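Local coordinates for protein short-chain-enoyl-CoA hydratase (Clostridium acetobutylicum, PDB 5Z7R) that catalyses the reversible hydration of crotonyl-CoA, and also accepts hexenoyl-CoA, as a member of the enoyl-CoA hydratase/isomerase family acting in butanoate metabolism, at residues Met36-Val39 against Ile40-Glu44; Glu73-Thr76 against Ile77-Arg80; Ala158-Leu161 against Ile162-Gln166; Asp241-Asp244 against Ala245-Phe249. All coordinates share one frame; numbering follows the deposited sequence.

Interaction 1 (Met36-Val39 against Ile40-Glu44); sequences MDYV and IGEIE
Glu-42 sits one helical turn beyond Tyr-38, and the two side chains run alongside each other in the same direction. Followed outward, Glu-42 starts at CB, which rests 3.2 Å from O of Val-39 and a little farther from O of Tyr-38. A turn about the CB-CG bond (chi2 66°) then brings the carboxylate back to the tyrosine. There CD faces the phenol oxygen. OE1 goes closest, 3.1 Å from Tyr-38 OH and 3.2 Å from Tyr-38 CZ, approaching the phenol end obliquely, with carboxylate and ring planes 30° apart. OE2 is turned away, 4.1 Å from Tyr-38 OH.

The buried side of helix 30-45 is apolar. Ile-40 crosses Met-36, its CD1 3.9 Å from Met-36 CG, and CG1 of Ile-40, lying beside its own backbone N, passes 3.1 Å from O of Met-36. Val-39 and Ile-43 run side by side, with CG2 of Val-39 3.8 Å from CD1 of Ile-43. Beneath both pairs, the amides of Ile-40 to Ile-43 each donate to the carbonyl four residues back.

This helix is the crossover of the beta-alpha-beta unit between strands 14-19 and 51-56. Met-36, Val-39 and Ile-43 pack on strands 6-11 and 14-19. Ile-40, with Met-36, also meets helix 76-95, where Arg-92 makes salt bridges to both Asp-37 and Glu-44. The chemistry is therefore that of an amphipathic helix: hydrocarbon toward the sheet and helix 76-95, and a partly exposed phenol and carboxylate along another side.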
# COMPACT_ATOMS: atom_id res chain seq x y z
N MET A 36 10.79 28.91 8.19
CA MET A 36 9.88 28.44 7.13
C MET A 36 8.67 27.80 7.78
O MET A 36 7.51 28.09 7.43
CB MET A 36 10.60 27.45 6.24
CG MET A 36 9.91 27.12 4.93
SD MET A 36 9.57 28.53 3.86
CE MET A 36 11.19 29.25 3.85
N ASP A 37 8.95 26.98 8.78
CA ASP A 37 7.90 26.29 9.53
C ASP A 37 6.99 27.29 10.23
O ASP A 37 5.74 27.17 10.23
CB ASP A 37 8.55 25.34 10.53
CG ASP A 37 7.55 24.38 11.15
OD1 ASP A 37 6.77 23.74 10.41
OD2 ASP A 37 7.52 24.28 12.38
N TYR A 38 7.61 28.33 10.78
CA TYR A 38 6.86 29.39 11.39
C TYR A 38 5.98 30.09 10.34
O TYR A 38 4.76 30.33 10.59
CB TYR A 38 7.80 30.36 12.15
CG TYR A 38 7.09 31.63 12.59
CD1 TYR A 38 7.04 32.73 11.73
CD2 TYR A 38 6.45 31.72 13.83
CE1 TYR A 38 6.38 33.89 12.08
CE2 TYR A 38 5.77 32.89 14.19
CZ TYR A 38 5.75 33.97 13.31
OH TYR A 38 5.10 35.16 13.60
N VAL A 39 6.54 30.40 9.16
CA VAL A 39 5.72 31.17 8.20
C VAL A 39 4.65 30.25 7.66
O VAL A 39 3.51 30.69 7.46
CB VAL A 39 6.47 31.99 7.09
CG1 VAL A 39 7.96 32.13 7.34
CG2 VAL A 39 6.19 31.51 5.66
N ILE A 40 4.99 28.97 7.47
CA ILE A 40 3.97 28.04 7.02
C ILE A 40 2.84 28.05 8.04
O ILE A 40 1.67 28.24 7.66
CB ILE A 40 4.49 26.60 6.82
CG1 ILE A 40 5.47 26.54 5.65
CG2 ILE A 40 3.32 25.65 6.55
CD1 ILE A 40 6.52 25.46 5.78
N GLY A 41 3.17 27.92 9.32
CA GLY A 41 2.13 27.95 10.36
C GLY A 41 1.35 29.25 10.37
O GLY A 41 0.11 29.28 10.61
N GLU A 42 2.07 30.34 10.12
CA GLU A 42 1.44 31.65 9.93
C GLU A 42 0.47 31.63 8.74
O GLU A 42 -0.65 32.11 8.86
CB GLU A 42 2.52 32.72 9.73
CG GLU A 42 2.17 34.12 10.23
CD GLU A 42 2.02 34.22 11.74
OE1 GLU A 42 2.69 33.47 12.48
OE2 GLU A 42 1.21 35.08 12.16
N ILE A 43 0.85 31.06 7.60
CA ILE A 43 -0.10 31.01 6.47
C ILE A 43 -1.25 30.07 6.78
O ILE A 43 -2.40 30.33 6.40
CB ILE A 43 0.60 30.60 5.17
CG1 ILE A 43 1.55 31.71 4.73
CG2 ILE A 43 -0.42 30.26 4.07
CD1 ILE A 43 2.78 31.23 4.00
N GLU A 44 -0.95 29.00 7.52
CA GLU A 44 -2.00 28.08 7.94
C GLU A 44 -3.17 28.80 8.61
O GLU A 44 -4.32 28.53 8.28
CB GLU A 44 -1.44 26.98 8.85
CG GLU A 44 -0.72 25.86 8.11
CD GLU A 44 -0.23 24.74 9.02
OE1 GLU A 44 -0.29 24.91 10.26
OE2 GLU A 44 0.23 23.70 8.50

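Interaction 2 (Glu73-Thr76 against Ile77-Arg80); sequences EMNT and IEGR
Ile-77, second residue of helix 76-95, sets its CG2 branch 3.2 Å from OD1 of Asn-75, the N-cap residue. The two side chains lie alongside each other and point the same way. CG2 fills the position between its own backbone N and carbonyl carbon, which turns this methyl to the amide oxygen, while the longer CG1 arm runs off anti to N.

Glu-78 follows and supplies the capping bond. Its backbone N donates to Asn-75 OD1 at 3.1 Å, arriving almost in line with the side-chain C=O (C=O...N angle 170°). The same N-H makes a weak second bond, 2.9 Å to O of Asn-75, bent to 121° at the hydrogen. The Glu-78 side chain crosses the cap obliquely, CG 3.2 Å from Asn-75 OD1, and its carboxylate plane is turned 47° from the amide.

Gly-79 N forms a short, straight bond of 2.6 Å to O of Asn-75, the first regular helical bond here; SD of Met-74 stands 4.2 Å from CA of this glycine. Arg-80 N continues the pattern at 3.0 Å to O of Thr-76. The extended arginine side chain carries its guanidinium away to two other copies of the protein, forming salt bridges with Glu-231 of the second subunit and Glu-97 of the third.

Asn-75 thus offers both its oxygens to the start of the helix: OD1 accepts the Glu-78 N-H, otherwise only weakly bonded to O of Asn-75, and that O takes the Gly-79 N-H. The geometry is that of an N-cap, consistent with Asn-75 marking the helix start beside a subunit interface.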
# COMPACT_ATOMS: atom_id res chain seq x y z
N GLU A 73 30.02 17.54 10.77
CA GLU A 73 30.47 16.81 11.96
C GLU A 73 29.35 16.03 12.58
O GLU A 73 29.55 15.40 13.63
CB GLU A 73 31.08 17.77 12.99
CG GLU A 73 32.40 18.40 12.56
CD GLU A 73 33.51 17.39 12.28
OE1 GLU A 73 33.66 16.42 13.03
OE2 GLU A 73 34.25 17.60 11.31
N MET A 74 28.18 16.05 11.96
CA MET A 74 27.07 15.25 12.47
C MET A 74 27.39 13.77 12.44
O MET A 74 28.17 13.29 11.61
CB MET A 74 25.83 15.48 11.65
CG MET A 74 25.17 16.83 11.86
SD MET A 74 23.69 16.92 10.83
CE MET A 74 22.67 17.98 11.84
N ASN A 75 26.82 13.05 13.38
CA ASN A 75 26.98 11.61 13.35
C ASN A 75 25.65 10.98 12.97
O ASN A 75 24.65 11.68 12.79
CB ASN A 75 27.52 11.09 14.69
CG ASN A 75 26.49 11.14 15.81
OD1 ASN A 75 25.32 11.49 15.61
ND2 ASN A 75 26.92 10.77 17.00
N THR A 76 25.66 9.65 12.91
CA THR A 76 24.55 8.85 12.44
C THR A 76 23.23 9.29 13.04
O THR A 76 22.30 9.60 12.30
CB THR A 76 24.84 7.37 12.68
OG1 THR A 76 26.05 7.04 12.00
CG2 THR A 76 23.76 6.47 12.17
N ILE A 77 23.16 9.38 14.35
CA ILE A 77 21.91 9.74 15.02
C ILE A 77 21.48 11.22 14.85
O ILE A 77 20.30 11.57 14.91
CB ILE A 77 21.98 9.39 16.53
CG1 ILE A 77 20.59 9.36 17.15
CG2 ILE A 77 22.86 10.38 17.30
CD1 ILE A 77 19.71 8.32 16.51
N GLU A 78 22.45 12.08 14.68
CA GLU A 78 22.17 13.45 14.47
C GLU A 78 21.80 13.68 12.99
O GLU A 78 20.84 14.41 12.69
CB GLU A 78 23.39 14.25 14.91
CG GLU A 78 23.62 14.09 16.41
CD GLU A 78 24.85 14.81 16.91
OE1 GLU A 78 25.78 15.00 16.13
OE2 GLU A 78 24.86 15.16 18.10
N GLY A 79 22.55 13.05 12.07
CA GLY A 79 22.18 13.02 10.65
C GLY A 79 20.69 12.71 10.53
O GLY A 79 19.87 13.53 10.07
N ARG A 80 20.34 11.54 11.01
CA ARG A 80 18.96 11.11 11.01
C ARG A 80 18.04 12.22 11.49
O ARG A 80 17.08 12.51 10.79
CB ARG A 80 18.84 9.83 11.85
CG ARG A 80 17.43 9.45 12.28
CD ARG A 80 17.46 8.14 13.09
NE ARG A 80 16.13 7.60 13.15
CZ ARG A 80 15.16 8.04 13.94
NH1 ARG A 80 15.36 9.06 14.78
NH2 ARG A 80 13.97 7.47 13.88

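Interaction 3 (Ala158-Leu161 against Ile162-Gln166); sequences AKQL and IFTAQ
Ala-158 begins the last turns of helix 155-164, which ends in an ST turn at Thr-164, and its O accepts from Ile-162 N at 2.9 Å. The Ala-158 methyl packs on helix 145-153, and Ile-162 contacts Gln-132 and Pro-141, its side chain about 6 Å from that of Glu-134, the proton acceptor by similarity.

Lys-159 comes next and lies alongside Phe-163. Its CB makes an off-centre CH-pi contact, 4.2 Å from the ring centroid and 28° off the normal, while its O lies over one face of that ring, 3.1 Å above the plane and displaced to the rim. With CG beside the backbone N (chi1 -74°), the extended chain carries NZ to Asp-120 of the second subunit.

Gln-160 uses its carbonyl twice: Thr-164 N and OG1 reach its O from opposite faces of the peptide plane, with OG1 at 2.6 Å. The Gln-160 amide oxygen pairs with Asn-180 of the second subunit, and its NE2 donates to a water that also bonds Thr-164 OG1 and, weakly, Gln-166 NE2.

Leu-161 closes the segment. Its O takes Ala-165 N from above the carbonyl plane, in a bent bond, just where Ala-165 adopts positive phi and the chain leaves the helix. Thr-164 OG1 then accepts from Gln-166 N, a 3.3 Å bond that is almost straight, 170° at the hydrogen.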
# COMPACT_ATOMS: atom_id res chain seq x y z
N ALA A 158 15.12 10.24 -12.17
CA ALA A 158 15.48 10.50 -10.78
C ALA A 158 16.75 9.74 -10.44
O ALA A 158 17.69 10.32 -9.86
CB ALA A 158 14.35 10.09 -9.86
N LYS A 159 16.83 8.47 -10.83
CA LYS A 159 18.01 7.69 -10.54
C LYS A 159 19.26 8.23 -11.21
O LYS A 159 20.35 8.22 -10.64
CB LYS A 159 17.79 6.22 -10.90
CG LYS A 159 16.89 5.49 -9.90
CD LYS A 159 16.62 4.06 -10.33
CE LYS A 159 16.07 3.25 -9.17
NZ LYS A 159 16.22 1.79 -9.39
N GLN A 160 19.11 8.69 -12.45
CA GLN A 160 20.26 9.26 -13.15
C GLN A 160 20.73 10.55 -12.48
O GLN A 160 21.91 10.78 -12.31
CB GLN A 160 19.95 9.53 -14.62
CG GLN A 160 21.20 9.81 -15.44
CD GLN A 160 20.90 10.19 -16.86
OE1 GLN A 160 20.51 9.36 -17.65
NE2 GLN A 160 21.07 11.47 -17.18
N LEU A 161 19.78 11.40 -12.12
CA LEU A 161 20.10 12.66 -11.47
C LEU A 161 20.78 12.46 -10.11
O LEU A 161 21.75 13.13 -9.81
CB LEU A 161 18.83 13.51 -11.32
CG LEU A 161 18.60 14.68 -12.30
CD1 LEU A 161 19.18 14.48 -13.69
CD2 LEU A 161 17.11 14.97 -12.37
N ILE A 162 20.28 11.53 -9.31
CA ILE A 162 20.84 11.29 -7.97
C ILE A 162 22.13 10.49 -7.96
O ILE A 162 23.04 10.81 -7.20
CB ILE A 162 19.80 10.66 -7.03
CG1 ILE A 162 18.68 11.65 -6.71
CG2 ILE A 162 20.44 10.30 -5.69
CD1 ILE A 162 17.40 11.02 -6.14
N PHE A 163 22.25 9.47 -8.79
CA PHE A 163 23.50 8.73 -8.86
C PHE A 163 24.62 9.53 -9.49
O PHE A 163 25.76 9.40 -9.03
CB PHE A 163 23.41 7.39 -9.61
CG PHE A 163 22.35 6.46 -9.12
CD1 PHE A 163 21.78 6.58 -7.86
CD2 PHE A 163 21.92 5.41 -9.93
CE1 PHE A 163 20.77 5.71 -7.45
CE2 PHE A 163 20.92 4.53 -9.51
CZ PHE A 163 20.35 4.68 -8.27
N THR A 164 24.35 10.31 -10.54
CA THR A 164 25.40 11.15 -11.16
C THR A 164 25.66 12.44 -10.41
O THR A 164 26.79 12.92 -10.40
CB THR A 164 25.07 11.60 -12.62
OG1 THR A 164 23.90 12.46 -12.63
CG2 THR A 164 24.87 10.40 -13.54
N ALA A 165 24.61 13.02 -9.82
CA ALA A 165 24.67 14.33 -9.14
C ALA A 165 24.87 15.53 -10.06
O ALA A 165 25.21 16.61 -9.59
CB ALA A 165 25.75 14.32 -8.08
N GLN A 166 24.65 15.36 -11.36
CA GLN A 166 24.86 16.43 -12.33
C GLN A 166 23.59 17.19 -12.47
O GLN A 166 22.53 16.64 -12.22
CB GLN A 166 25.26 15.86 -13.68
CG GLN A 166 26.56 15.06 -13.66
CD GLN A 166 26.90 14.44 -15.01
OE1 GLN A 166 27.80 14.92 -15.70
NE2 GLN A 166 26.21 13.35 -15.38
O HOH W 1 23.05 13.12 -15.42

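Interaction 4 (Asp241-Asp244 against Ala245-Phe249); sequences DQKD and AMTAF
Thr-247 reaches back one turn to Lys-243, and hydrogen bonds account for most of this contact. O of Lys-243 receives two of them, from Thr-247 OG1 at 2.7 Å and from Thr-247 N at 3.0 Å, which approach from opposite faces of the carbonyl plane. OG1 stands beside its own backbone N (chi1 -62°), a setting that leads the hydroxyl back along the helix to this carbonyl. Among the remaining backbone bonds, Ala-245 N to O of Asp-241 is short and nearly linear at 2.7 Å. Met-246 N to O of Gln-242 is longer at 3.3 Å, with the donor 44° out of the carbonyl plane. Ala-248 N bonds to O of Asp-244 at 2.8 Å, and the CB of Ala-248 accompanies it, 3.1 Å from O of Asp-244.

Looser packing joins Gln-242 and Met-246. The bend at chi2 of Gln-242 (-97°) swings its amide toward the methionine, leaving NE2 3.7 Å from SD, while the extended Met-246 chain crosses it and sets CE 4.1 Å from CG of Gln-242.

Contacts between subunits are both polar and apolar. Gln-242 NE2 donates to O of Lys-72 of the fourth subunit, Lys-243 NZ forms a salt bridge with Glu-73 of that subunit, and Met-246 packs on its Ile-68. The arrangement is that of a regular alpha-helix with a threonine hydroxyl bonded to the carbonyl four residues back, here in the C-terminal helix 240-253, which packs against a neighbouring subunit.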
# COMPACT_ATOMS: atom_id res chain seq x y z
N ASP A 241 -20.85 28.18 -1.48
CA ASP A 241 -20.18 28.41 -2.75
C ASP A 241 -20.71 27.49 -3.83
O ASP A 241 -21.14 27.96 -4.89
CB ASP A 241 -18.67 28.31 -2.60
CG ASP A 241 -18.06 29.54 -1.95
OD1 ASP A 241 -18.76 30.60 -1.88
OD2 ASP A 241 -16.89 29.47 -1.53
N GLN A 242 -20.74 26.20 -3.56
CA GLN A 242 -21.35 25.22 -4.47
C GLN A 242 -22.77 25.60 -4.96
O GLN A 242 -23.11 25.42 -6.13
CB GLN A 242 -21.41 23.84 -3.78
CG GLN A 242 -22.15 22.77 -4.56
CD GLN A 242 -23.59 22.59 -4.12
OE1 GLN A 242 -23.93 22.64 -2.93
NE2 GLN A 242 -24.46 22.34 -5.10
N LYS A 243 -23.60 26.08 -4.04
CA LYS A 243 -24.96 26.48 -4.37
C LYS A 243 -24.97 27.73 -5.31
O LYS A 243 -25.71 27.79 -6.30
CB LYS A 243 -25.74 26.70 -3.06
CG LYS A 243 -27.11 27.34 -3.19
CD LYS A 243 -28.14 26.41 -3.81
CE LYS A 243 -29.53 27.03 -3.68
NZ LYS A 243 -30.61 26.10 -4.09
N ASP A 244 -24.08 28.68 -5.04
CA ASP A 244 -24.07 29.94 -5.77
C ASP A 244 -23.32 29.85 -7.10
O ASP A 244 -23.73 30.45 -8.08
CB ASP A 244 -23.55 31.07 -4.87
CG ASP A 244 -24.40 31.23 -3.59
OD1 ASP A 244 -25.54 30.71 -3.53
OD2 ASP A 244 -23.90 31.86 -2.63
N ALA A 245 -22.22 29.10 -7.14
CA ALA A 245 -21.48 28.94 -8.39
C ALA A 245 -22.31 28.15 -9.39
O ALA A 245 -22.30 28.43 -10.57
CB ALA A 245 -20.16 28.29 -8.15
N MET A 246 -23.06 27.17 -8.92
CA MET A 246 -23.86 26.37 -9.83
C MET A 246 -25.18 27.06 -10.20
O MET A 246 -25.74 26.79 -11.27
CB MET A 246 -24.14 24.97 -9.26
CG MET A 246 -22.98 23.98 -9.40
SD MET A 246 -23.45 22.39 -8.69
CE MET A 246 -21.81 21.67 -8.49
N THR A 247 -25.70 27.93 -9.32
CA THR A 247 -26.85 28.74 -9.70
C THR A 247 -26.39 29.79 -10.71
O THR A 247 -27.04 29.98 -11.74
CB THR A 247 -27.53 29.37 -8.49
OG1 THR A 247 -28.01 28.33 -7.64
CG2 THR A 247 -28.73 30.25 -8.91
N ALA A 248 -25.26 30.42 -10.44
CA ALA A 248 -24.71 31.41 -11.36
C ALA A 248 -24.47 30.78 -12.74
O ALA A 248 -24.90 31.31 -13.78
CB ALA A 248 -23.42 31.97 -10.81
N PHE A 249 -23.78 29.65 -12.72
CA PHE A 249 -23.32 29.00 -13.94
C PHE A 249 -24.48 28.68 -14.87
O PHE A 249 -24.34 28.80 -16.08
CB PHE A 249 -22.55 27.71 -13.63
CG PHE A 249 -22.32 26.85 -14.84
CD1 PHE A 249 -23.27 25.93 -15.23
CD2 PHE A 249 -21.18 27.01 -15.61
CE1 PHE A 249 -23.08 25.16 -16.34
CE2 PHE A 249 -20.98 26.24 -16.73
CZ PHE A 249 -21.93 25.31 -17.09

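The four contacts follow in series along one chain, and none touches another within it. Interactions 1 and 2 lie on helices 30-45 and 76-95, with centres 27 Å apart; interaction 1 packs on helix 76-95, whose start interaction 2 caps. Interaction 3 comes closest to the active site: the Ile-162 side chain is about 6 Å from that of Glu-134 and about 8 Å from that of Glu-114, both catalytic by similarity, whereas Met-36 of interaction 1 is about 11 Å from Glu-114, side chain to side chain. Interactions 2 and 4 are remote within a chain, centres 54 Å apart, yet Lys-243 pairs with Glu-73 of a neighbouring subunit, so assembly brings copies of these two regions together.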